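Local coordinates for AztD protein (Citrobacter koseri, PDB 6CMK) that serves as a periplasmic zinc chaperone of the AztABCD transport system, binding three zinc ions and handing one directly to the solute-binding protein AztC, at residues B[304-309]-B[355-360]; B[36-41]-B[395-400]; B[268-273]-B[311-316]; B[334-339]-B[373-378]. One frame throughout, in Å; residues are numbered along the deposited sequence. Where two conformers were deposited one is given.

In the fold
AztD is an eight-bladed beta-propeller, and the four contacts lie in four consecutive blades. Contacts 1, 3 and 4 join neighbouring blades, while contact 2 closes the ring by pairing the N-terminal and C-terminal strands within one blade. Contact 1 is the hub, its centre about 10 Å from those of contacts 2 and 3 and about 12 Å from that of contact 4. It touches all three: Ala358 meets the Trp36 indole, Val304 pairs with Tyr314, and Asn360 with Ala377. Contacts 2 and 3 do not touch (nearest atoms about 10 Å apart). Contact 2 comes closest to a zinc ligand, Gly400 being about 12 Å from the Asp106 side chain; the others lie away from the metal sites.

Contact 1: residues B[304-309]-B[355-360]; sequences VVDPVR and IAVADN
Asp306 OD1, which lies 3.9 Å from Val357 CG1, is gripped by two backbone N-H groups of its own turn. This is an Asx turn that extends to an Asx motif, at the end of the innermost strand of one propeller blade, facing the innermost strand of the next. Val308 N meets OD1 nearly along the C-O axis, whereas Arg309 N comes in from above the carboxylate plane. OD2 takes the salt bridge from Arg309 NE at 2.7 Å and is also bonded to Tyr314 OH, so the carboxylate holds both the turn and the arginine in place.

The Arg309 chain is bent, chi3 (-74°) swinging NE back toward Asp306, and Val308 CB lies over one face of its guanidinium, toward the rim. The far edge of the guanidinium crosses to the next blade. NH2 gives a nearly straight bond of 2.8 Å to Asp359 O, in the plane of that carbonyl. Beside this polar bridge the two blades meet through aliphatic groups. Val357 CB packs against Pro307 CD at 3.8 Å, and Val304 CG2 against Ile355 CG2 at 3.6 Å. Pro307 O is bonded to Ser343 OG of the second subunit. Arg309 NH1 completes the bridge with a more bent bond of 2.9 Å to Asn360 OD1, the guanidinium and amide planes standing 75° apart.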
loop_
_atom_site.group_PDB
_atom_site.type_symbol
_atom_site.label_atom_id
_atom_site.label_comp_id
_atom_site.label_asym_id
_atom_site.label_seq_id
_atom_site.Cartn_x
_atom_site.Cartn_y
_atom_site.Cartn_z
ATOM N N VAL B 304 16.719 12.880 0.216
ATOM C CA VAL B 304 15.782 11.761 0.331
ATOM C C VAL B 304 14.394 12.333 0.559
ATOM O O VAL B 304 14.235 13.459 1.036
ATOM C CB VAL B 304 16.106 10.779 1.490
ATOM C CG1 VAL B 304 17.522 10.206 1.403
ATOM C CG2 VAL B 304 15.879 11.442 2.861
ATOM N N VAL B 305 13.367 11.530 0.247
ATOM C CA VAL B 305 12.001 11.931 0.546
ATOM C C VAL B 305 11.613 11.396 1.921
ATOM O O VAL B 305 12.211 10.460 2.458
ATOM C CB VAL B 305 10.990 11.466 -0.535
ATOM C CG1 VAL B 305 11.439 11.918 -1.926
ATOM C CG2 VAL B 305 10.765 9.951 -0.490
ATOM N N ASP B 306 10.602 12.014 2.515
ATOM C CA ASP B 306 10.023 11.491 3.742
ATOM C C ASP B 306 8.880 10.568 3.343
ATOM O O ASP B 306 7.891 11.044 2.766
ATOM C CB ASP B 306 9.526 12.613 4.638
ATOM C CG ASP B 306 9.161 12.129 6.043
ATOM O OD1 ASP B 306 8.521 11.059 6.177
ATOM O OD2 ASP B 306 9.500 12.836 7.017
ATOM N N PRO B 307 8.991 9.257 3.571
ATOM C CA PRO B 307 7.929 8.337 3.138
ATOM C C PRO B 307 6.691 8.396 4.003
ATOM O O PRO B 307 5.614 7.995 3.541
ATOM C CB PRO B 307 8.602 6.963 3.239
ATOM C CG PRO B 307 9.645 7.130 4.295
ATOM C CD PRO B 307 10.118 8.551 4.205
ATOM N N VAL B 308 6.814 8.881 5.233
ATOM C CA VAL B 308 5.705 8.937 6.180
ATOM C C VAL B 308 4.954 10.260 6.076
ATOM O O VAL B 308 3.720 10.286 6.050
ATOM C CB VAL B 308 6.245 8.696 7.609
ATOM C CG1 VAL B 308 5.127 8.830 8.641
ATOM C CG2 VAL B 308 6.894 7.332 7.721
ATOM N N ARG B 309 5.681 11.381 6.046
ATOM C CA ARG B 309 5.093 12.709 5.879
ATOM C C ARG B 309 5.307 13.117 4.424
ATOM O O ARG B 309 6.321 13.707 4.056
ATOM C CB ARG B 309 5.700 13.703 6.863
ATOM C CG ARG B 309 5.419 13.361 8.322
ATOM C CD ARG B 309 6.583 13.744 9.229
ATOM N NE ARG B 309 7.670 12.785 9.034
ATOM C CZ ARG B 309 7.783 11.632 9.690
ATOM N NH1 ARG B 309 6.903 11.298 10.641
ATOM N NH2 ARG B 309 8.791 10.823 9.411
ATOM N N ILE B 355 21.259 10.565 4.384
ATOM C CA ILE B 355 20.008 10.693 5.132
ATOM C C ILE B 355 19.165 9.434 4.956
ATOM O O ILE B 355 19.046 8.904 3.846
ATOM C CB ILE B 355 19.180 11.909 4.660
ATOM C CG1 ILE B 355 20.013 13.171 4.411
ATOM C CG2 ILE B 355 18.071 12.192 5.654
ATOM C CD1 ILE B 355 19.256 14.186 3.530
ATOM N N ALA B 356 18.534 8.985 6.042
ATOM C CA ALA B 356 17.421 8.040 5.971
ATOM C C ALA B 356 16.297 8.502 6.889
ATOM O O ALA B 356 16.499 9.308 7.793
ATOM C CB ALA B 356 17.838 6.613 6.361
ATOM N N VAL B 357 15.097 7.967 6.655
ATOM C CA VAL B 357 13.931 8.277 7.480
ATOM C C VAL B 357 13.302 6.974 7.954
ATOM O O VAL B 357 13.079 6.065 7.152
ATOM C CB VAL B 357 12.886 9.112 6.714
ATOM C CG1 VAL B 357 11.740 9.501 7.653
ATOM C CG2 VAL B 357 13.512 10.355 6.106
ATOM N N ALA B 358 12.999 6.894 9.252
ATOM C CA ALA B 358 12.292 5.755 9.823
ATOM C C ALA B 358 11.317 6.269 10.868
ATOM O O ALA B 358 11.710 7.017 11.767
ATOM C CB ALA B 358 13.248 4.743 10.464
ATOM N N ASP B 359 10.051 5.859 10.747
ATOM C CA ASP B 359 8.992 6.211 11.701
ATOM C C ASP B 359 8.949 7.734 11.799
ATOM O O ASP B 359 8.756 8.400 10.769
ATOM C CB ASP B 359 9.242 5.471 13.019
ATOM C CG ASP B 359 7.993 5.343 13.865
ATOM O OD1 ASP B 359 6.879 5.485 13.316
ATOM O OD2 ASP B 359 8.122 5.105 15.082
ATOM N N ASN B 360 9.130 8.319 12.975
ATOM C CA ASN B 360 9.062 9.768 13.128
ATOM C C ASN B 360 10.439 10.374 13.369
ATOM O O ASN B 360 10.568 11.407 14.028
ATOM C CB ASN B 360 8.101 10.114 14.260
ATOM C CG ASN B 360 6.690 9.626 13.978
ATOM O OD1 ASN B 360 6.273 9.522 12.816
ATOM N ND2 ASN B 360 5.949 9.310 15.036
#

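Contact 2: residues B[36-41]-B[395-400]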
loop_
_atom_site.group_PDB
_atom_site.type_symbol
_atom_site.label_atom_id
_atom_site.label_comp_id
_atom_site.label_asym_id
_atom_site.label_seq_id
_atom_site.Cartn_x
_atom_site.Cartn_y
_atom_site.Cartn_z
ATOM N N TRP B 36 11.308 -0.864 13.061
ATOM C CA TRP B 36 12.047 -0.233 11.977
ATOM C C TRP B 36 13.526 -0.555 12.134
ATOM O O TRP B 36 14.042 -0.609 13.255
ATOM C CB TRP B 36 11.874 1.284 11.962
ATOM C CG TRP B 36 10.480 1.790 11.656
ATOM C CD1 TRP B 36 9.406 1.781 12.493
ATOM C CD2 TRP B 36 10.043 2.417 10.449
ATOM N NE1 TRP B 36 8.317 2.357 11.884
ATOM C CE2 TRP B 36 8.681 2.752 10.622
ATOM C CE3 TRP B 36 10.658 2.720 9.237
ATOM C CZ2 TRP B 36 7.942 3.376 9.633
ATOM C CZ3 TRP B 36 9.914 3.342 8.257
ATOM C CH2 TRP B 36 8.571 3.659 8.463
ATOM N N ARG B 37 14.210 -0.742 11.007
ATOM C CA ARG B 37 15.611 -1.133 11.007
ATOM C C ARG B 37 16.398 -0.289 10.023
ATOM O O ARG B 37 15.908 0.040 8.939
ATOM C CB ARG B 37 15.747 -2.613 10.670
ATOM C CG ARG B 37 15.263 -3.474 11.807
ATOM C CD ARG B 37 15.149 -4.928 11.441
ATOM N NE ARG B 37 14.620 -5.675 12.571
ATOM C CZ ARG B 37 14.494 -6.993 12.610
ATOM N NH1 ARG B 37 14.853 -7.726 11.571
ATOM N NH2 ARG B 37 14.006 -7.575 13.697
ATOM N N LEU B 38 17.609 0.077 10.432
ATOM C CA LEU B 38 18.573 0.753 9.583
ATOM C C LEU B 38 19.561 -0.258 9.030
ATOM O O LEU B 38 19.998 -1.168 9.738
ATOM C CB LEU B 38 19.359 1.811 10.357
ATOM C CG LEU B 38 18.562 2.800 11.199
ATOM C CD1 LEU B 38 19.522 3.709 11.984
ATOM C CD2 LEU B 38 17.645 3.597 10.307
ATOM N N PHE B 39 19.946 -0.059 7.778
ATOM C CA PHE B 39 21.009 -0.827 7.150
ATOM C C PHE B 39 22.062 0.166 6.696
ATOM O O PHE B 39 21.755 1.092 5.940
ATOM C CB PHE B 39 20.451 -1.664 5.997
ATOM C CG PHE B 39 19.447 -2.674 6.456
ATOM C CD1 PHE B 39 18.152 -2.286 6.737
ATOM C CD2 PHE B 39 19.813 -3.988 6.676
ATOM C CE1 PHE B 39 17.228 -3.194 7.198
ATOM C CE2 PHE B 39 18.889 -4.905 7.134
ATOM C CZ PHE B 39 17.600 -4.505 7.396
ATOM N N ILE B 40 23.287 -0.001 7.196
ATOM C CA ILE B 40 24.318 1.022 7.087
ATOM C C ILE B 40 25.577 0.381 6.532
ATOM O O ILE B 40 26.116 -0.561 7.127
ATOM C CB ILE B 40 24.613 1.690 8.437
ATOM C CG1 ILE B 40 23.324 2.190 9.101
ATOM C CG2 ILE B 40 25.567 2.849 8.238
ATOM C CD1 ILE B 40 23.111 1.583 10.459
ATOM N N ALA B 41 26.058 0.908 5.419
ATOM C CA ALA B 41 27.270 0.414 4.787
ATOM C C ALA B 41 28.463 1.282 5.170
ATOM O O ALA B 41 28.379 2.513 5.172
ATOM C CB ALA B 41 27.118 0.387 3.265
ATOM N N ILE B 395 22.996 4.491 3.823
ATOM C CA ILE B 395 21.998 4.078 4.799
ATOM C C ILE B 395 20.636 3.973 4.121
ATOM O O ILE B 395 20.255 4.816 3.301
ATOM C CB ILE B 395 21.982 5.054 6.003
ATOM C CG1 ILE B 395 20.947 4.620 7.041
ATOM C CG2 ILE B 395 21.714 6.487 5.548
ATOM C CD1 ILE B 395 21.083 5.384 8.353
ATOM N N VAL B 396 19.910 2.906 4.453
ATOM C CA VAL B 396 18.500 2.778 4.098
ATOM C C VAL B 396 17.757 2.259 5.321
ATOM O O VAL B 396 18.346 1.685 6.239
ATOM C CB VAL B 396 18.245 1.859 2.878
ATOM C CG1 VAL B 396 18.897 2.444 1.620
ATOM C CG2 VAL B 396 18.725 0.430 3.149
ATOM N N ALA B 397 16.443 2.482 5.329
ATOM C CA ALA B 397 15.585 2.118 6.450
ATOM C C ALA B 397 14.321 1.438 5.943
ATOM O O ALA B 397 13.770 1.834 4.916
ATOM C CB ALA B 397 15.177 3.349 7.267
ATOM N N VAL B 398 13.851 0.435 6.682
ATOM C CA VAL B 398 12.566 -0.202 6.405
ATOM C C VAL B 398 11.783 -0.315 7.706
ATOM O O VAL B 398 12.335 -0.215 8.804
ATOM C CB VAL B 398 12.712 -1.608 5.766
ATOM C CG1 VAL B 398 13.519 -1.542 4.475
ATOM C CG2 VAL B 398 13.322 -2.613 6.750
ATOM N N GLY B 399 10.484 -0.548 7.578
ATOM C CA GLY B 399 9.691 -0.842 8.755
ATOM C C GLY B 399 8.320 -0.206 8.696
ATOM O O GLY B 399 7.900 0.332 7.676
ATOM N N GLY B 400 7.642 -0.269 9.833
ATOM C CA GLY B 400 6.252 0.152 9.996
ATOM C C GLY B 400 5.676 -0.485 11.254
ATOM O O GLY B 400 6.399 -0.778 12.196
#
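Leu38 CD2 rests on Ala397 CB at 3.9 Å, on the face that also carries Trp36, Ile40 and Ile395. Beside them Ile40 and Ile395 lie side by side and point the same way, CG1 of Ile40 being 4.0 Å from CD1 of Ile395. On the other face Phe39 CB packs on Val396 CG2, while the ring edge of Phe39, at CE1, meets Val398 CG2 at 4.0 Å. Trp36, its CG anti to the carbonyl carbon (chi1 -66°), lies flat over the backbone of the glycine pair: Gly399 C sits 3.4 Å above the ring plane, over its centre, and Gly400 N nearer the rim. Gly399 CA adds a CH-pi contact to the six-membered ring; with no CB on Gly399 in the way, the indole lies directly on the backbone.

Four backbone hydrogen bonds join the antiparallel strands at Arg37 with Val398 and Phe39 with Val396, the shortest from Phe39 N to Val396 O, 2.8 Å. Strand 392-403 completes the blade begun by strand 32-42, the Velcro closure of a beta-propeller. Backbone bonds thus seal the ring amid mainly apolar packing, and the one charged side chain, Arg37, bonds outside the pair, to Ser94 O and Asp110 O.

Contact 3: residues B[268-273]-B[311-316]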
loop_
_atom_site.group_PDB
_atom_site.type_symbol
_atom_site.label_atom_id
_atom_site.label_comp_id
_atom_site.label_asym_id
_atom_site.label_seq_id
_atom_site.Cartn_x
_atom_site.Cartn_y
_atom_site.Cartn_z
ATOM N N MET B 268 3.034 10.796 -2.243
ATOM C CA MET B 268 2.584 11.789 -3.196
ATOM C C MET B 268 3.486 11.625 -4.410
ATOM O O MET B 268 4.655 11.269 -4.257
ATOM C CB MET B 268 2.701 13.178 -2.544
ATOM C CG MET B 268 2.339 14.394 -3.354
ATOM S SD MET B 268 2.330 15.801 -2.204
ATOM C CE MET B 268 4.047 16.295 -2.190
ATOM N N GLN B 269 2.949 11.838 -5.616
ATOM C CA GLN B 269 3.740 11.648 -6.834
ATOM C C GLN B 269 4.489 12.923 -7.193
ATOM O O GLN B 269 3.876 13.932 -7.565
ATOM C CB GLN B 269 2.868 11.200 -8.001
ATOM C CG GLN B 269 2.416 9.772 -7.856
ATOM C CD GLN B 269 1.757 9.249 -9.113
ATOM O OE1 GLN B 269 0.595 9.539 -9.384
ATOM N NE2 GLN B 269 2.515 8.502 -9.908
ATOM N N TYR B 270 5.821 12.865 -7.107
ATOM C CA TYR B 270 6.688 13.946 -7.555
ATOM C C TYR B 270 8.099 13.396 -7.671
ATOM O O TYR B 270 8.417 12.334 -7.135
ATOM C CB TYR B 270 6.669 15.147 -6.593
ATOM C CG TYR B 270 7.282 14.873 -5.236
ATOM C CD1 TYR B 270 6.513 14.400 -4.175
ATOM C CD2 TYR B 270 8.634 15.088 -5.010
ATOM C CE1 TYR B 270 7.077 14.158 -2.928
ATOM C CE2 TYR B 270 9.200 14.842 -3.780
ATOM C CZ TYR B 270 8.425 14.389 -2.741
ATOM O OH TYR B 270 9.003 14.144 -1.528
ATOM N N PHE B 271 8.958 14.164 -8.344
ATOM C CA PHE B 271 10.378 13.880 -8.377
ATOM C C PHE B 271 11.140 15.108 -7.918
ATOM O O PHE B 271 10.693 16.241 -8.103
ATOM C CB PHE B 271 10.825 13.459 -9.779
ATOM C CG PHE B 271 10.138 12.231 -10.261
ATOM C CD1 PHE B 271 10.547 10.993 -9.817
ATOM C CD2 PHE B 271 9.057 12.316 -11.122
ATOM C CE1 PHE B 271 9.894 9.849 -10.226
ATOM C CE2 PHE B 271 8.403 11.177 -11.543
ATOM C CZ PHE B 271 8.819 9.941 -11.095
ATOM N N ILE B 272 12.280 14.871 -7.280
ATOM C CA ILE B 272 13.253 15.920 -7.018
ATOM C C ILE B 272 14.536 15.534 -7.730
ATOM O O ILE B 272 14.993 14.389 -7.627
ATOM C CB ILE B 272 13.488 16.128 -5.516
ATOM C CG1 ILE B 272 12.191 16.583 -4.842
ATOM C CG2 ILE B 272 14.583 17.184 -5.290
ATOM C CD1 ILE B 272 12.296 16.686 -3.343
ATOM N N GLY B 273 15.079 16.468 -8.491
ATOM C CA GLY B 273 16.351 16.259 -9.143
ATOM C C GLY B 273 17.355 17.302 -8.716
ATOM O O GLY B 273 16.983 18.389 -8.266
ATOM N N LYS B 311 4.388 15.391 2.467
ATOM C CA LYS B 311 4.612 16.748 1.998
ATOM C C LYS B 311 6.071 17.187 2.099
ATOM O O LYS B 311 6.385 18.294 1.660
ATOM C CB LYS B 311 3.734 17.729 2.776
ATOM C CG LYS B 311 4.038 17.825 4.256
ATOM C CD LYS B 311 3.437 19.075 4.880
ATOM C CE LYS B 311 1.937 19.182 4.667
ATOM N NZ LYS B 311 1.544 20.565 4.294
ATOM N N PHE B 312 6.959 16.363 2.650
ATOM C CA PHE B 312 8.317 16.793 2.958
ATOM C C PHE B 312 9.360 15.913 2.283
ATOM O O PHE B 312 9.150 14.715 2.060
ATOM C CB PHE B 312 8.558 16.794 4.468
ATOM C CG PHE B 312 7.801 17.872 5.190
ATOM C CD1 PHE B 312 8.053 19.201 4.916
ATOM C CD2 PHE B 312 6.836 17.558 6.131
ATOM C CE1 PHE B 312 7.361 20.204 5.562
ATOM C CE2 PHE B 312 6.137 18.557 6.784
ATOM C CZ PHE B 312 6.402 19.882 6.499
ATOM N N ALA B 313 10.499 16.536 1.968
ATOM C CA ALA B 313 11.730 15.842 1.614
ATOM C C ALA B 313 12.868 16.539 2.348
ATOM O O ALA B 313 12.683 17.595 2.948
ATOM C CB ALA B 313 11.990 15.842 0.106
ATOM N N TYR B 314 14.048 15.940 2.315
ATOM C CA TYR B 314 15.198 16.501 3.017
ATOM C C TYR B 314 16.414 16.557 2.107
ATOM O O TYR B 314 16.665 15.633 1.340
ATOM C CB TYR B 314 15.539 15.682 4.272
ATOM C CG TYR B 314 14.323 15.493 5.115
ATOM C CD1 TYR B 314 13.749 16.570 5.771
ATOM C CD2 TYR B 314 13.704 14.262 5.196
ATOM C CE1 TYR B 314 12.598 16.407 6.502
ATOM C CE2 TYR B 314 12.560 14.091 5.922
ATOM C CZ TYR B 314 12.018 15.160 6.578
ATOM O OH TYR B 314 10.860 14.982 7.300
ATOM N N VAL B 315 17.156 17.657 2.198
ATOM C CA VAL B 315 18.424 17.818 1.491
ATOM C C VAL B 315 19.499 18.118 2.519
ATOM O O VAL B 315 19.303 18.963 3.402
ATOM C CB VAL B 315 18.373 18.943 0.443
ATOM C CG1 VAL B 315 19.600 18.866 -0.467
ATOM C CG2 VAL B 315 17.098 18.895 -0.361
ATOM N N PHE B 316 20.627 17.428 2.410
ATOM C CA PHE B 316 21.793 17.731 3.227
ATOM C C PHE B 316 22.793 18.495 2.372
ATOM O O PHE B 316 23.049 18.122 1.225
ATOM C CB PHE B 316 22.439 16.454 3.773
ATOM C CG PHE B 316 23.412 16.704 4.894
ATOM C CD1 PHE B 316 24.749 16.912 4.634
ATOM C CD2 PHE B 316 22.974 16.741 6.203
ATOM C CE1 PHE B 316 25.640 17.152 5.663
ATOM C CE2 PHE B 316 23.855 16.978 7.236
ATOM C CZ PHE B 316 25.191 17.185 6.964
HETATM O O HOH W 1 7.401 13.597 0.263
#
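Tyr270 reaches with its hydroxyl toward the Phe312 carbonyl, and the polar link between the two segments runs through a single water. Tyr270 OH donates to this water at 2.5 Å, shorter than usual, so the exact length is doubtful, and the water in turn donates to Phe312 O at 2.7 Å. The water lies in the plane of the tyrosine ring, beyond its hydroxyl edge. No direct hydrogen bond joins the two segments; Tyr270 OH and Phe312 O themselves stand 3.6 Å apart. In the tyrosine, chi1 of 67° puts CG between the backbone N and the carbonyl carbon.

The apolar part centres on Ala313, whose CB points at the other segment. Ile272 CD1, at the end of an extended chain (chi2 175°), touches this methyl at 3.6 Å, and Tyr270 OH comes to 3.8 Å of the same Ala313 CB. Farther out the contact thins: Met268 CE approaches Lys311 CA at 4.3 Å, and Lys311 CG lies over the rim of one face of the neighbouring Phe312 ring.

Tyr270 also packs on Val305 and Ile272 on Phe303, both of the innermost strand 300-305, and Met268 packs on Pro341 of the second subunit. A triethylene glycol, probably from the crystallisation liquor, lies about 4 Å from the Tyr270 side chain. The two segments belong to the second strands of adjacent blades, and this thin apolar contact with one bridging water is an example of the face-to-face packing of blades in a beta-propeller.

Contact 4: residues B[334-339]-B[373-378]; sequences QSVRVT and IVLDAT. With EDO (1,2-ethanediol), chain L.
Val336 and Leu375 reach toward each other tip to tip, CG1 of the valine meeting CD2 of the leucine at 3.7 Å. The valine methyl gets there by lying between its backbone N and carbonyl carbon (chi1 68°). Two residues on, Val338 takes a different course and slides past Ile373 in the opposite direction. Its CG1, anti to the backbone N (chi1 176°), lies alongside the isoleucine, 3.6 Å from Ile373 CB and 3.7 Å from CG1 of the same residue. The second methyl of Val338 turns to the leucine: CG2 stands 4.2 Å from Leu375 CD2, the two side chains crossing obliquely. Leu375 CD2 is therefore met by both valines.

At the Gln334 end the contact becomes polar and indirect. A water accepts from Gln334 NE2 at 3.1 Å and donates to Thr378 O at 2.7 Å, while NE2 is also bonded to Gln324 OE1 in its own sheet. At the Val338 end an ethanediol, probably from the crystallisation liquor, makes only a weak bond from its O2 to Val338 O. Phe380 adds to the packing against Gln334 and Val336, and Val364 to that against Val338.

The outermost strand of one blade, 331-337, is here laid against the third strand of the next, 371-376. With no direct hydrogen bond between the two segments and branched aliphatic side chains meeting between the two sheets, this is the hydrophobic packing of sheet on sheet found between adjacent blades of a beta-propeller.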
loop_
_atom_site.group_PDB
_atom_site.type_symbol
_atom_site.label_atom_id
_atom_site.label_comp_id
_atom_site.label_asym_id
_atom_site.label_seq_id
_atom_site.Cartn_x
_atom_site.Cartn_y
_atom_site.Cartn_z
ATOM N N GLN B 334 12.863 25.013 6.714
ATOM C CA GLN B 334 13.785 25.271 7.813
ATOM C C GLN B 334 15.046 24.440 7.615
ATOM O O GLN B 334 15.082 23.509 6.806
ATOM C CB GLN B 334 13.148 24.961 9.166
ATOM C CG GLN B 334 12.741 23.515 9.348
ATOM C CD GLN B 334 12.105 23.258 10.697
ATOM O OE1 GLN B 334 12.586 23.736 11.721
ATOM N NE2 GLN B 334 11.020 22.500 10.705
ATOM N N SER B 335 16.076 24.788 8.390
ATOM C CA SER B 335 17.386 24.150 8.337
ATOM C C SER B 335 17.918 23.991 9.753
ATOM O O SER B 335 17.604 24.790 10.638
ATOM C CB SER B 335 18.381 24.973 7.508
ATOM O OG SER B 335 17.881 25.215 6.206
ATOM N N VAL B 336 18.739 22.965 9.959
ATOM C CA VAL B 336 19.367 22.715 11.252
ATOM C C VAL B 336 20.763 22.150 11.017
ATOM O O VAL B 336 20.966 21.313 10.132
ATOM C CB VAL B 336 18.517 21.760 12.123
ATOM C CG1 VAL B 336 18.490 20.347 11.542
ATOM C CG2 VAL B 336 19.034 21.732 13.555
ATOM N N ARG B 337 21.729 22.612 11.810
ATOM C CA ARG B 337 23.090 22.100 11.724
ATOM C C ARG B 337 23.169 20.727 12.382
ATOM O O ARG B 337 22.736 20.554 13.524
ATOM C CB ARG B 337 24.063 23.068 12.396
ATOM C CG ARG B 337 25.513 22.636 12.311
ATOM C CD ARG B 337 26.454 23.800 12.591
ATOM N NE ARG B 337 26.447 24.737 11.474
ATOM C CZ ARG B 337 27.077 24.520 10.322
ATOM N NH1 ARG B 337 27.774 23.402 10.140
ATOM N NH2 ARG B 337 27.013 25.421 9.352
ATOM N N VAL B 338 23.729 19.752 11.660
ATOM C CA VAL B 338 23.827 18.379 12.133
ATOM C C VAL B 338 25.271 17.915 12.264
ATOM O O VAL B 338 25.617 17.227 13.231
ATOM C CB VAL B 338 23.037 17.430 11.208
ATOM C CG1 VAL B 338 23.215 15.973 11.641
ATOM C CG2 VAL B 338 21.572 17.834 11.202
ATOM N N THR B 339 26.128 18.248 11.295
ATOM C CA THR B 339 27.532 17.863 11.330
ATOM C C THR B 339 28.395 19.106 11.119
ATOM O O THR B 339 27.898 20.191 10.795
ATOM C CB THR B 339 27.847 16.787 10.269
ATOM O OG1 THR B 339 27.723 17.333 8.955
ATOM C CG2 THR B 339 26.905 15.574 10.387
ATOM N N ILE B 373 23.433 10.698 13.586
ATOM C CA ILE B 373 22.637 11.678 14.322
ATOM C C ILE B 373 21.162 11.369 14.104
ATOM O O ILE B 373 20.740 11.069 12.982
ATOM C CB ILE B 373 22.962 13.116 13.873
ATOM C CG1 ILE B 373 24.468 13.383 13.896
ATOM C CG2 ILE B 373 22.205 14.114 14.739
ATOM C CD1 ILE B 373 25.172 12.973 15.170
ATOM N N VAL B 374 20.368 11.448 15.173
ATOM C CA VAL B 374 18.941 11.136 15.115
ATOM C C VAL B 374 18.159 12.403 15.428
ATOM O O VAL B 374 18.370 13.020 16.478
ATOM C CB VAL B 374 18.557 10.016 16.098
ATOM C CG1 VAL B 374 17.104 9.611 15.897
ATOM C CG2 VAL B 374 19.468 8.809 15.941
ATOM N N LEU B 375 17.257 12.777 14.528
ATOM C CA LEU B 375 16.424 13.957 14.703
ATOM C C LEU B 375 14.959 13.565 14.749
ATOM O O LEU B 375 14.521 12.659 14.038
ATOM C CB LEU B 375 16.608 14.962 13.564
ATOM C CG LEU B 375 18.008 15.541 13.383
ATOM C CD1 LEU B 375 18.823 14.717 12.385
ATOM C CD2 LEU B 375 17.889 16.983 12.934
ATOM N N ASP B 376 14.194 14.294 15.556
ATOM C CA ASP B 376 12.744 14.188 15.501
ATOM C C ASP B 376 12.252 14.870 14.231
ATOM O O ASP B 376 12.620 16.015 13.948
ATOM C CB ASP B 376 12.120 14.828 16.741
ATOM C CG ASP B 376 10.601 14.789 16.708
ATOM O OD1 ASP B 376 10.030 13.717 16.988
ATOM O OD2 ASP B 376 9.983 15.825 16.389
ATOM N N ALA B 377 11.420 14.175 13.455
ATOM C CA ALA B 377 11.102 14.682 12.124
ATOM C C ALA B 377 10.273 15.957 12.173
ATOM O O ALA B 377 10.457 16.845 11.333
ATOM C CB ALA B 377 10.365 13.623 11.307
ATOM N N THR B 378 9.362 16.071 13.131
ATOM C CA THR B 378 8.449 17.206 13.128
ATOM C C THR B 378 9.054 18.428 13.803
ATOM O O THR B 378 8.914 19.543 13.290
ATOM C CB THR B 378 7.123 16.812 13.787
ATOM O OG1 THR B 378 7.358 16.354 15.122
ATOM C CG2 THR B 378 6.440 15.708 12.978
HETATM C C1 EDO L . 25.584 20.117 15.899
HETATM O O1 EDO L . 24.896 21.209 16.518
HETATM C C2 EDO L . 26.967 20.567 15.445
HETATM O O2 EDO L . 27.593 19.519 14.697
HETATM O O HOH W 2 9.423 22.197 13.307
#